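Local coordinates for protein phenylurea hydrolase B (Mycobacterium brisbanense, PDB 4WHB) that probably hydrolyses carbon-nitrogen bonds other than peptide bonds, as a metal-dependent amidohydrolase acting on phenylureas such as diuron, at residues S2-N8 with A47-N53; R55-Y61 with F418-D424; I117-L121 with Y197-V202; T142-G148 with F174-H180. All coordinates share one frame; numbering follows the deposited sequence.

How the interactions relate
Interactions 1 and 2 belong to the beta-rich part of the chain, interactions 3 and 4 to the part built from alternating strands and helices. The first two follow each other along the chain and touch, I6 of one packing on F418 of the other; both are strand pairs stitched by backbone hydrogen bonds, parallel and partly buried in interaction 1, antiparallel and more deeply buried in interaction 2. Interactions 3 and 4 lie within the loop that interaction 2 closes, and meet where Y197 packs on V178. Interaction 3 joins helix to turn through apolar contacts and one surface salt bridge, whereas interaction 4 is buried, glycine-rich loop packing and comes nearest the zinc ligands.

Interaction 1: S2-N8 with A47-N53; sequences STIAITN and ATVVDGN
V50 lies against I4 and I6, and its side chain can be followed outward from the backbone. Its CB sits beside CG1 of I6 at 3.9 Å and near the carbonyl oxygen of A5. From there the two methyls part: CG1, anti to the backbone N (chi1 162°), runs alongside I6 and meets its CG2 at 3.7 Å, while CG2 reaches back to CG2 of I4 at 3.5 Å. One valine thus spans I4 and I6 on the same face of the sheet, where F439 also packs on I4 and V50. Beneath this apolar layer the backbones run parallel, the axes of strands 4-7 and 48-51 being 22° apart. The N-H of A5 bonds to T48 O at 2.9 Å, and that of V50 returns to A5 O at 2.8 Å. Next along, T7 N reaches V50 O at 3.1 Å, to which T7 OG1 adds a weak bond. At the far end the side chains of N8 and N53 cross, with a weak bond from N8 ND2 to N53 OD1. Strand 4-7 also pairs antiparallel with strand 23-27, and strand 48-51 is an outermost strand, within this chain, of a four-stranded mixed sheet, consistent with the small beta-domain that accompanies the barrel in many amidohydrolases.

Interaction 2: R55-Y61 with F418-D424; sequences RWMVPGY and FVLLDQD
V58 and V419 form a hydrogen-bonded pair of two antiparallel strands, 56-59 and 418-421, whose axes pass 4.6 Å apart at 147°. V58 N donates to V419 O at 3.2 Å, while the return bond from V419 N to V58 O is weak; further along, L421 N donates to W56 O at 2.9 Å. On the M57 side, SD lies over one face of the F418 ring, 4.0 Å from its centroid, and the bend at chi3 (51°) folds CE against F418 CB. This is a Met-aromatic contact; the ring of F439 also meets that of F418, the planes nearly parallel. L420 lies next to it, its CD2 touching R55 CB at 3.7 Å. On the other face, V58 CG1 meets L421 CD1 at 4.0 Å, and V419 directs CG2 over the face of the Y61 ring, 4.2 Å from the centroid, in a CH-pi contact. The polar end of R55 turns out of the pair: its NH1 bonds to N53 O. Between M57 and L421 the contact is mainly apolar and buried, backbone bonds fixing the pairing while sulfur, methyl and aromatic surfaces pack around them; the end at W56 and residues 422-424 is more polar and exposed.

Interaction 3: I117-L121 with Y197-V202; sequences IEPVL and YLSRGV
I117 projects its CD1 methyl into the end of helix 187-198 and the turn that follows, residues 197-202, and the apolar contacts centre on that one atom. With CG1 anti to the backbone N (chi1 -169°) and the chain then extended, the methyl reaches well out from its helix. It approaches V202 CG1 at 3.2 Å and Y197 CE1 at 3.4 Å, coming to the tyrosine ring obliquely. The aliphatic part of R200 completes the surround, its CD lying 3.4 Å from the same I117 CD1. One helical turn further along, L121 brings CD1 to the carbonyl oxygen of R200, while its CD2 makes a looser contact with V202 CG1 at 4.4 Å.

The charged contact lies on the solvent side, where E118 and R200 are both exposed. E118 bends at chi2 (-67°), and its OE2 forms a salt bridge with R200 NH1 at 2.7 Å. The carboxylate and guanidinium planes stand 89° apart, so the two groups meet through one oxygen and one nitrogen rather than as a flat, two-pronged pair.

In the backbone, L198 to G201 form a type I turn at the end of helix 187-198, and G201 has positive phi. The opening turn of helix 117-128 rests on the link between helix 187-198 and strand 205-208, while V120 and L121 reach A139 of strand 136-139 and P119 packs on helix 91-104.

Interaction 4: T142-G148 with F174-H180; sequences TIVGMGG and FEAGVGH
V144 and V178 meet methyl to methyl, crossing obliquely, with V144 CG2 3.4 Å from V178 CG1. In both valines CG1 is anti to the backbone N, which in V178 (chi1 -164°) carries that methyl against both branches of V144. Beside them, T142 sets its CB 3.3 Å from the carbonyl oxygen of F174 and its CG2 3.8 Å from E175 O. Backbone packs on backbone next: G145 N lies 3.1 Å from G179 CA, and the ring of H180 presents one face to G147. E175 makes the hydrogen bond across the contact; extended beyond CG, it carries OE1 to G148 N at 2.6 Å, a weak, bent bond.

Two turns position this first shell. I143 to M146 form a type II turn with G145 at positive phi, and E175 to V178 a type II' turn that brings the chain round after helix 164-175. G179, too, has positive phi. Further out, V144 is tied by backbone bonds to K206 and A208, and I143 N bonds to H114 ND1. H180 also packs on R226 of the second subunit.

CB of M146 leads away from residues 174-180; its side chain is about 8 Å from that of H273, which binds zinc in this protein although no zinc is modelled in this chain. The chemistry is mainly close glycine and methyl packing, while D153 OD2 accepts G147 N and E175 weakly accepts G148 N, consistent with a loop held in shape near the metal site.

Interaction 1: S2-N8 with A47-N53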
# COMPACT_ATOMS: atom_id res chain seq x y z
N SER C 2 -57.87 -5.80 12.56
CA SER C 2 -58.80 -6.91 12.24
C SER C 2 -58.67 -8.01 13.29
O SER C 2 -57.64 -8.13 13.95
CB SER C 2 -58.51 -7.53 10.86
OG SER C 2 -58.43 -6.59 9.80
N THR C 3 -59.72 -8.81 13.44
CA THR C 3 -59.62 -10.03 14.22
C THR C 3 -59.83 -11.13 13.21
O THR C 3 -60.77 -11.06 12.45
CB THR C 3 -60.65 -10.02 15.34
OG1 THR C 3 -60.26 -8.99 16.29
CG2 THR C 3 -60.80 -11.44 16.00
N ILE C 4 -58.95 -12.12 13.16
CA ILE C 4 -58.87 -13.01 12.00
C ILE C 4 -58.93 -14.46 12.38
O ILE C 4 -58.51 -14.81 13.47
CB ILE C 4 -57.55 -12.82 11.24
CG1 ILE C 4 -57.18 -11.33 11.20
CG2 ILE C 4 -57.65 -13.43 9.85
CD1 ILE C 4 -56.50 -10.86 9.93
N ALA C 5 -59.46 -15.29 11.49
CA ALA C 5 -59.39 -16.74 11.67
C ALA C 5 -58.73 -17.40 10.48
O ALA C 5 -59.11 -17.14 9.35
CB ALA C 5 -60.74 -17.37 11.91
N ILE C 6 -57.69 -18.21 10.71
CA ILE C 6 -57.01 -18.89 9.63
C ILE C 6 -57.36 -20.35 9.73
O ILE C 6 -57.01 -21.04 10.67
CB ILE C 6 -55.50 -18.75 9.70
CG1 ILE C 6 -55.11 -17.30 9.85
CG2 ILE C 6 -54.90 -19.30 8.41
CD1 ILE C 6 -54.71 -16.92 11.27
N THR C 7 -58.04 -20.83 8.71
CA THR C 7 -58.74 -22.10 8.74
C THR C 7 -58.08 -23.20 7.90
O THR C 7 -57.50 -22.91 6.85
CB THR C 7 -60.17 -21.90 8.23
OG1 THR C 7 -60.14 -21.45 6.87
CG2 THR C 7 -60.89 -20.86 9.07
N ASN C 8 -58.20 -24.46 8.34
CA ASN C 8 -57.71 -25.60 7.60
C ASN C 8 -56.20 -25.53 7.34
O ASN C 8 -55.70 -25.83 6.23
CB ASN C 8 -58.44 -25.72 6.25
CG ASN C 8 -58.64 -27.19 5.79
OD1 ASN C 8 -58.09 -28.15 6.34
ND2 ASN C 8 -59.47 -27.36 4.77
N ALA C 47 -65.08 -11.98 12.49
CA ALA C 47 -63.70 -12.26 12.30
C ALA C 47 -63.37 -12.27 10.83
O ALA C 47 -64.09 -12.83 10.03
CB ALA C 47 -63.30 -13.60 12.93
N THR C 48 -62.28 -11.61 10.46
CA THR C 48 -61.80 -11.64 9.09
C THR C 48 -61.40 -13.06 8.72
O THR C 48 -60.66 -13.74 9.42
CB THR C 48 -60.61 -10.68 8.90
OG1 THR C 48 -61.02 -9.35 9.24
CG2 THR C 48 -60.13 -10.69 7.48
N VAL C 49 -61.90 -13.51 7.59
CA VAL C 49 -61.59 -14.84 7.07
C VAL C 49 -60.14 -14.82 6.60
O VAL C 49 -59.67 -13.80 6.07
CB VAL C 49 -62.52 -15.22 5.88
CG1 VAL C 49 -63.73 -14.27 5.79
CG2 VAL C 49 -61.79 -15.21 4.54
N VAL C 50 -59.40 -15.90 6.83
CA VAL C 50 -58.21 -16.22 6.02
C VAL C 50 -58.22 -17.72 5.71
O VAL C 50 -58.25 -18.57 6.61
CB VAL C 50 -56.91 -15.84 6.71
CG1 VAL C 50 -55.75 -16.57 6.05
CG2 VAL C 50 -56.65 -14.36 6.64
N ASP C 51 -58.22 -18.05 4.42
CA ASP C 51 -58.34 -19.44 3.97
C ASP C 51 -56.98 -20.10 4.00
O ASP C 51 -56.06 -19.66 3.33
CB ASP C 51 -58.93 -19.50 2.56
CG ASP C 51 -59.05 -20.91 2.05
OD1 ASP C 51 -60.02 -21.58 2.42
OD2 ASP C 51 -58.18 -21.34 1.27
N GLY C 52 -56.83 -21.16 4.78
CA GLY C 52 -55.54 -21.84 4.91
C GLY C 52 -55.45 -23.19 4.23
O GLY C 52 -54.46 -23.89 4.44
N ASN C 53 -56.44 -23.55 3.43
CA ASN C 53 -56.40 -24.82 2.70
C ASN C 53 -55.13 -24.91 1.84
O ASN C 53 -54.62 -23.88 1.31
CB ASN C 53 -57.62 -24.99 1.79
CG ASN C 53 -58.92 -24.50 2.42
OD1 ASN C 53 -58.98 -24.19 3.62
ND2 ASN C 53 -59.96 -24.41 1.61

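Interaction 2: R55-Y61 with F418-D424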
# COMPACT_ATOMS: atom_id res chain seq x y z
N ARG C 55 -52.14 -25.09 2.52
CA ARG C 55 -50.95 -24.39 2.96
C ARG C 55 -50.43 -24.89 4.31
O ARG C 55 -51.04 -25.75 4.93
CB ARG C 55 -51.21 -22.89 3.03
CG ARG C 55 -51.20 -22.23 1.67
CD ARG C 55 -52.05 -21.00 1.63
NE ARG C 55 -52.06 -20.42 0.28
CZ ARG C 55 -52.68 -20.97 -0.77
NH1 ARG C 55 -53.34 -22.10 -0.65
NH2 ARG C 55 -52.65 -20.37 -1.94
N TRP C 56 -49.30 -24.34 4.75
CA TRP C 56 -48.71 -24.69 6.01
C TRP C 56 -48.55 -23.46 6.81
O TRP C 56 -48.42 -22.35 6.28
CB TRP C 56 -47.31 -25.28 5.81
CG TRP C 56 -47.33 -26.75 5.67
CD1 TRP C 56 -46.98 -27.66 6.62
CD2 TRP C 56 -47.76 -27.48 4.53
NE1 TRP C 56 -47.20 -28.92 6.13
CE2 TRP C 56 -47.66 -28.84 4.84
CE3 TRP C 56 -48.22 -27.11 3.26
CZ2 TRP C 56 -48.03 -29.82 3.97
CZ3 TRP C 56 -48.56 -28.11 2.37
CH2 TRP C 56 -48.45 -29.45 2.72
N MET C 57 -48.54 -23.63 8.13
CA MET C 57 -48.08 -22.55 9.00
C MET C 57 -46.85 -23.04 9.73
O MET C 57 -46.86 -24.09 10.39
CB MET C 57 -49.14 -22.13 10.01
CG MET C 57 -49.92 -20.89 9.61
SD MET C 57 -50.98 -20.33 10.95
CE MET C 57 -49.82 -20.28 12.28
N VAL C 58 -45.78 -22.28 9.59
CA VAL C 58 -44.60 -22.46 10.43
C VAL C 58 -44.54 -21.19 11.27
O VAL C 58 -45.10 -20.15 10.87
CB VAL C 58 -43.33 -22.65 9.62
CG1 VAL C 58 -43.38 -23.96 8.85
CG2 VAL C 58 -43.12 -21.50 8.66
N PRO C 59 -43.91 -21.28 12.44
CA PRO C 59 -43.76 -20.06 13.21
C PRO C 59 -42.97 -19.05 12.39
O PRO C 59 -42.07 -19.45 11.66
CB PRO C 59 -43.01 -20.51 14.48
CG PRO C 59 -42.58 -21.90 14.19
CD PRO C 59 -43.49 -22.47 13.17
N GLY C 60 -43.34 -17.76 12.49
CA GLY C 60 -42.61 -16.69 11.81
C GLY C 60 -41.12 -16.84 12.07
O GLY C 60 -40.69 -17.04 13.21
N TYR C 61 -40.33 -16.77 11.02
CA TYR C 61 -38.89 -17.05 11.13
C TYR C 61 -38.23 -16.01 12.03
O TYR C 61 -38.59 -14.84 12.05
CB TYR C 61 -38.21 -17.14 9.77
CG TYR C 61 -38.97 -18.03 8.80
CD1 TYR C 61 -39.23 -19.36 9.06
CD2 TYR C 61 -39.47 -17.50 7.61
CE1 TYR C 61 -39.93 -20.14 8.16
CE2 TYR C 61 -40.18 -18.28 6.70
CZ TYR C 61 -40.41 -19.59 6.98
OH TYR C 61 -41.11 -20.34 6.06
N PHE C 418 -46.55 -15.26 11.91
CA PHE C 418 -46.50 -16.51 11.22
C PHE C 418 -46.34 -16.36 9.72
O PHE C 418 -46.53 -15.29 9.15
CB PHE C 418 -47.73 -17.37 11.55
CG PHE C 418 -49.03 -16.86 11.02
CD1 PHE C 418 -49.39 -17.08 9.71
CD2 PHE C 418 -49.91 -16.21 11.85
CE1 PHE C 418 -50.61 -16.63 9.23
CE2 PHE C 418 -51.14 -15.76 11.38
CZ PHE C 418 -51.49 -15.96 10.06
N VAL C 419 -45.95 -17.48 9.11
CA VAL C 419 -45.71 -17.54 7.70
C VAL C 419 -46.51 -18.72 7.15
O VAL C 419 -46.54 -19.81 7.78
CB VAL C 419 -44.24 -17.76 7.43
CG1 VAL C 419 -43.97 -17.65 5.95
CG2 VAL C 419 -43.39 -16.75 8.22
N LEU C 420 -47.18 -18.51 6.01
CA LEU C 420 -47.88 -19.60 5.37
C LEU C 420 -47.09 -20.11 4.17
O LEU C 420 -46.68 -19.32 3.32
CB LEU C 420 -49.26 -19.13 4.90
CG LEU C 420 -50.43 -19.15 5.90
CD1 LEU C 420 -50.85 -17.71 6.09
CD2 LEU C 420 -51.60 -19.97 5.34
N LEU C 421 -46.88 -21.41 4.07
CA LEU C 421 -46.09 -21.95 2.94
C LEU C 421 -46.97 -22.56 1.85
O LEU C 421 -48.17 -22.70 2.02
CB LEU C 421 -45.08 -23.00 3.43
CG LEU C 421 -44.10 -22.53 4.48
CD1 LEU C 421 -43.24 -23.68 4.89
CD2 LEU C 421 -43.26 -21.39 3.92
N ASP C 422 -46.36 -22.93 0.74
CA ASP C 422 -47.10 -23.55 -0.39
C ASP C 422 -46.96 -25.08 -0.45
O ASP C 422 -47.72 -25.73 -1.12
CB ASP C 422 -46.54 -23.00 -1.73
CG ASP C 422 -47.56 -22.88 -2.78
OD1 ASP C 422 -48.63 -23.47 -2.62
OD2 ASP C 422 -47.30 -22.16 -3.76
N GLN C 423 -45.98 -25.63 0.26
CA GLN C 423 -45.57 -27.00 0.05
C GLN C 423 -44.90 -27.60 1.31
O GLN C 423 -44.50 -26.88 2.21
CB GLN C 423 -44.63 -27.03 -1.17
CG GLN C 423 -45.37 -27.27 -2.48
CD GLN C 423 -44.76 -26.57 -3.66
OE1 GLN C 423 -45.41 -25.70 -4.24
NE2 GLN C 423 -43.51 -26.93 -4.01
N ASP C 424 -44.79 -28.93 1.33
CA ASP C 424 -44.28 -29.67 2.48
C ASP C 424 -42.91 -29.18 2.86
O ASP C 424 -41.98 -29.24 2.05
CB ASP C 424 -44.19 -31.18 2.14
CG ASP C 424 -44.99 -32.06 3.08
OD1 ASP C 424 -46.19 -31.85 3.15
OD2 ASP C 424 -44.49 -32.99 3.72

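Interaction 3: I117-L121 with Y197-V202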
# COMPACT_ATOMS: atom_id res chain seq x y z
N ILE C 117 -25.49 2.48 16.68
CA ILE C 117 -26.49 2.34 17.71
C ILE C 117 -27.65 3.35 17.61
O ILE C 117 -28.80 2.99 17.82
CB ILE C 117 -25.91 2.37 19.14
CG1 ILE C 117 -26.99 1.94 20.13
CG2 ILE C 117 -25.39 3.77 19.52
CD1 ILE C 117 -26.51 1.80 21.54
N GLU C 118 -27.37 4.60 17.31
CA GLU C 118 -28.43 5.57 17.25
C GLU C 118 -29.34 5.31 16.05
O GLU C 118 -30.55 5.36 16.20
CB GLU C 118 -27.86 7.00 17.26
CG GLU C 118 -27.22 7.40 18.58
CD GLU C 118 -28.20 7.50 19.73
OE1 GLU C 118 -29.44 7.48 19.53
OE2 GLU C 118 -27.76 7.63 20.86
N PRO C 119 -28.79 5.03 14.86
CA PRO C 119 -29.71 4.57 13.78
C PRO C 119 -30.37 3.21 13.99
O PRO C 119 -31.51 3.04 13.55
CB PRO C 119 -28.81 4.50 12.55
CG PRO C 119 -27.74 5.53 12.81
CD PRO C 119 -27.48 5.44 14.31
N VAL C 120 -29.71 2.25 14.63
CA VAL C 120 -30.32 0.93 14.83
C VAL C 120 -31.35 0.93 15.96
O VAL C 120 -32.28 0.13 15.96
CB VAL C 120 -29.27 -0.18 15.05
CG1 VAL C 120 -28.71 -0.15 16.45
CG2 VAL C 120 -29.87 -1.56 14.76
N LEU C 121 -31.17 1.84 16.90
CA LEU C 121 -32.16 2.04 17.94
C LEU C 121 -33.35 2.74 17.39
O LEU C 121 -34.50 2.37 17.69
CB LEU C 121 -31.61 2.84 19.13
CG LEU C 121 -30.78 2.06 20.15
CD1 LEU C 121 -31.11 2.68 21.50
CD2 LEU C 121 -31.04 0.55 20.13
N TYR C 197 -23.06 3.20 28.38
CA TYR C 197 -23.51 2.65 27.11
C TYR C 197 -24.75 1.83 27.28
O TYR C 197 -25.70 1.99 26.54
CB TYR C 197 -22.42 1.71 26.53
CG TYR C 197 -22.89 0.89 25.33
CD1 TYR C 197 -23.23 1.52 24.13
CD2 TYR C 197 -22.98 -0.47 25.38
CE1 TYR C 197 -23.64 0.80 23.04
CE2 TYR C 197 -23.43 -1.17 24.29
CZ TYR C 197 -23.76 -0.53 23.13
OH TYR C 197 -24.19 -1.17 22.01
N LEU C 198 -24.75 0.93 28.24
CA LEU C 198 -25.82 -0.03 28.34
C LEU C 198 -27.08 0.70 28.62
O LEU C 198 -28.12 0.32 28.12
CB LEU C 198 -25.54 -1.03 29.46
CG LEU C 198 -25.72 -2.53 29.18
CD1 LEU C 198 -25.78 -2.81 27.70
CD2 LEU C 198 -24.59 -3.33 29.84
N SER C 199 -27.02 1.75 29.41
CA SER C 199 -28.20 2.51 29.76
C SER C 199 -28.88 3.06 28.51
O SER C 199 -29.95 3.67 28.61
CB SER C 199 -27.84 3.67 30.69
OG SER C 199 -26.72 3.37 31.48
N ARG C 200 -28.29 2.81 27.34
CA ARG C 200 -28.82 3.33 26.09
C ARG C 200 -29.99 2.55 25.51
O ARG C 200 -30.60 3.01 24.53
CB ARG C 200 -27.76 3.37 25.02
CG ARG C 200 -27.15 4.71 24.74
CD ARG C 200 -26.27 4.60 23.50
NE ARG C 200 -25.17 5.54 23.48
CZ ARG C 200 -25.32 6.86 23.35
NH1 ARG C 200 -26.56 7.39 23.28
NH2 ARG C 200 -24.25 7.66 23.31
N GLY C 201 -30.31 1.38 26.09
CA GLY C 201 -31.47 0.66 25.66
C GLY C 201 -31.22 -0.42 24.63
O GLY C 201 -32.15 -0.98 24.04
N VAL C 202 -29.97 -0.76 24.41
CA VAL C 202 -29.70 -1.93 23.58
C VAL C 202 -30.31 -3.11 24.29
O VAL C 202 -30.34 -3.15 25.50
CB VAL C 202 -28.23 -2.17 23.36
CG1 VAL C 202 -27.65 -1.07 22.51
CG2 VAL C 202 -27.59 -2.27 24.73

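Interaction 4: T142-G148 with F174-H180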
# COMPACT_ATOMS: atom_id res chain seq x y z
N THR C 142 -23.18 -1.78 19.06
CA THR C 142 -21.87 -2.20 18.55
C THR C 142 -21.46 -3.43 19.29
O THR C 142 -22.06 -3.76 20.27
CB THR C 142 -20.77 -1.16 18.78
OG1 THR C 142 -19.52 -1.65 18.28
CG2 THR C 142 -20.68 -0.79 20.26
N ILE C 143 -20.43 -4.11 18.86
CA ILE C 143 -19.89 -5.20 19.63
C ILE C 143 -18.76 -4.59 20.43
O ILE C 143 -17.85 -3.97 19.86
CB ILE C 143 -19.29 -6.27 18.73
CG1 ILE C 143 -20.34 -6.83 17.79
CG2 ILE C 143 -18.65 -7.34 19.57
CD1 ILE C 143 -19.76 -7.54 16.59
N VAL C 144 -18.77 -4.77 21.74
CA VAL C 144 -17.80 -4.12 22.60
C VAL C 144 -16.38 -4.56 22.31
O VAL C 144 -16.09 -5.75 22.11
CB VAL C 144 -18.12 -4.45 24.09
CG1 VAL C 144 -17.08 -3.86 25.02
CG2 VAL C 144 -19.50 -3.96 24.49
N GLY C 145 -15.46 -3.62 22.35
CA GLY C 145 -14.05 -3.91 22.04
C GLY C 145 -13.69 -3.94 20.60
O GLY C 145 -12.67 -4.49 20.25
N MET C 146 -14.52 -3.36 19.74
CA MET C 146 -14.22 -3.35 18.30
C MET C 146 -14.30 -1.93 17.72
O MET C 146 -15.17 -1.12 18.13
CB MET C 146 -15.20 -4.29 17.56
CG MET C 146 -14.50 -5.31 16.67
SD MET C 146 -15.62 -6.61 16.20
CE MET C 146 -17.06 -5.61 15.60
N GLY C 147 -13.43 -1.65 16.75
CA GLY C 147 -13.37 -0.36 16.09
C GLY C 147 -14.39 -0.22 14.96
O GLY C 147 -15.19 -1.16 14.68
N GLY C 148 -14.36 0.94 14.29
CA GLY C 148 -15.35 1.30 13.28
C GLY C 148 -15.18 0.64 11.93
O GLY C 148 -14.27 -0.15 11.72
N PHE C 174 -20.75 4.34 15.07
CA PHE C 174 -20.69 2.91 15.32
C PHE C 174 -20.06 2.57 16.65
O PHE C 174 -20.67 1.90 17.47
CB PHE C 174 -19.90 2.26 14.19
CG PHE C 174 -20.72 1.95 12.97
CD1 PHE C 174 -20.98 2.93 12.04
CD2 PHE C 174 -21.20 0.64 12.75
CE1 PHE C 174 -21.72 2.64 10.89
CE2 PHE C 174 -21.94 0.35 11.62
CZ PHE C 174 -22.20 1.35 10.67
N GLU C 175 -18.85 3.05 16.88
CA GLU C 175 -18.07 2.63 18.05
C GLU C 175 -18.72 3.07 19.37
O GLU C 175 -18.57 2.40 20.41
CB GLU C 175 -16.63 3.17 18.00
CG GLU C 175 -16.04 3.33 16.61
CD GLU C 175 -14.53 3.55 16.58
OE1 GLU C 175 -13.82 2.66 16.11
OE2 GLU C 175 -14.02 4.61 17.00
N ALA C 176 -19.46 4.18 19.31
CA ALA C 176 -20.02 4.86 20.46
C ALA C 176 -18.88 5.11 21.46
O ALA C 176 -17.73 5.51 21.04
CB ALA C 176 -21.12 4.06 21.08
N GLY C 177 -19.17 4.92 22.75
CA GLY C 177 -18.17 5.22 23.76
C GLY C 177 -17.54 3.97 24.23
O GLY C 177 -16.62 4.00 25.03
N VAL C 178 -18.08 2.86 23.73
CA VAL C 178 -17.60 1.54 24.04
C VAL C 178 -16.64 1.17 22.95
O VAL C 178 -16.18 2.01 22.19
CB VAL C 178 -18.77 0.59 24.05
CG1 VAL C 178 -18.46 -0.71 24.73
CG2 VAL C 178 -19.80 1.24 24.90
N GLY C 179 -16.27 -0.09 22.88
CA GLY C 179 -15.49 -0.53 21.78
C GLY C 179 -14.05 -0.62 22.19
O GLY C 179 -13.71 -0.66 23.38
N HIS C 180 -13.22 -0.62 21.16
CA HIS C 180 -11.88 -1.20 21.16
C HIS C 180 -10.78 -0.45 21.88
O HIS C 180 -9.76 -1.05 22.17
CB HIS C 180 -11.44 -1.44 19.73
CG HIS C 180 -11.40 -0.19 18.92
ND1 HIS C 180 -12.33 0.81 19.05
CD2 HIS C 180 -10.49 0.27 18.02
CE1 HIS C 180 -12.01 1.81 18.25
NE2 HIS C 180 -10.92 1.48 17.58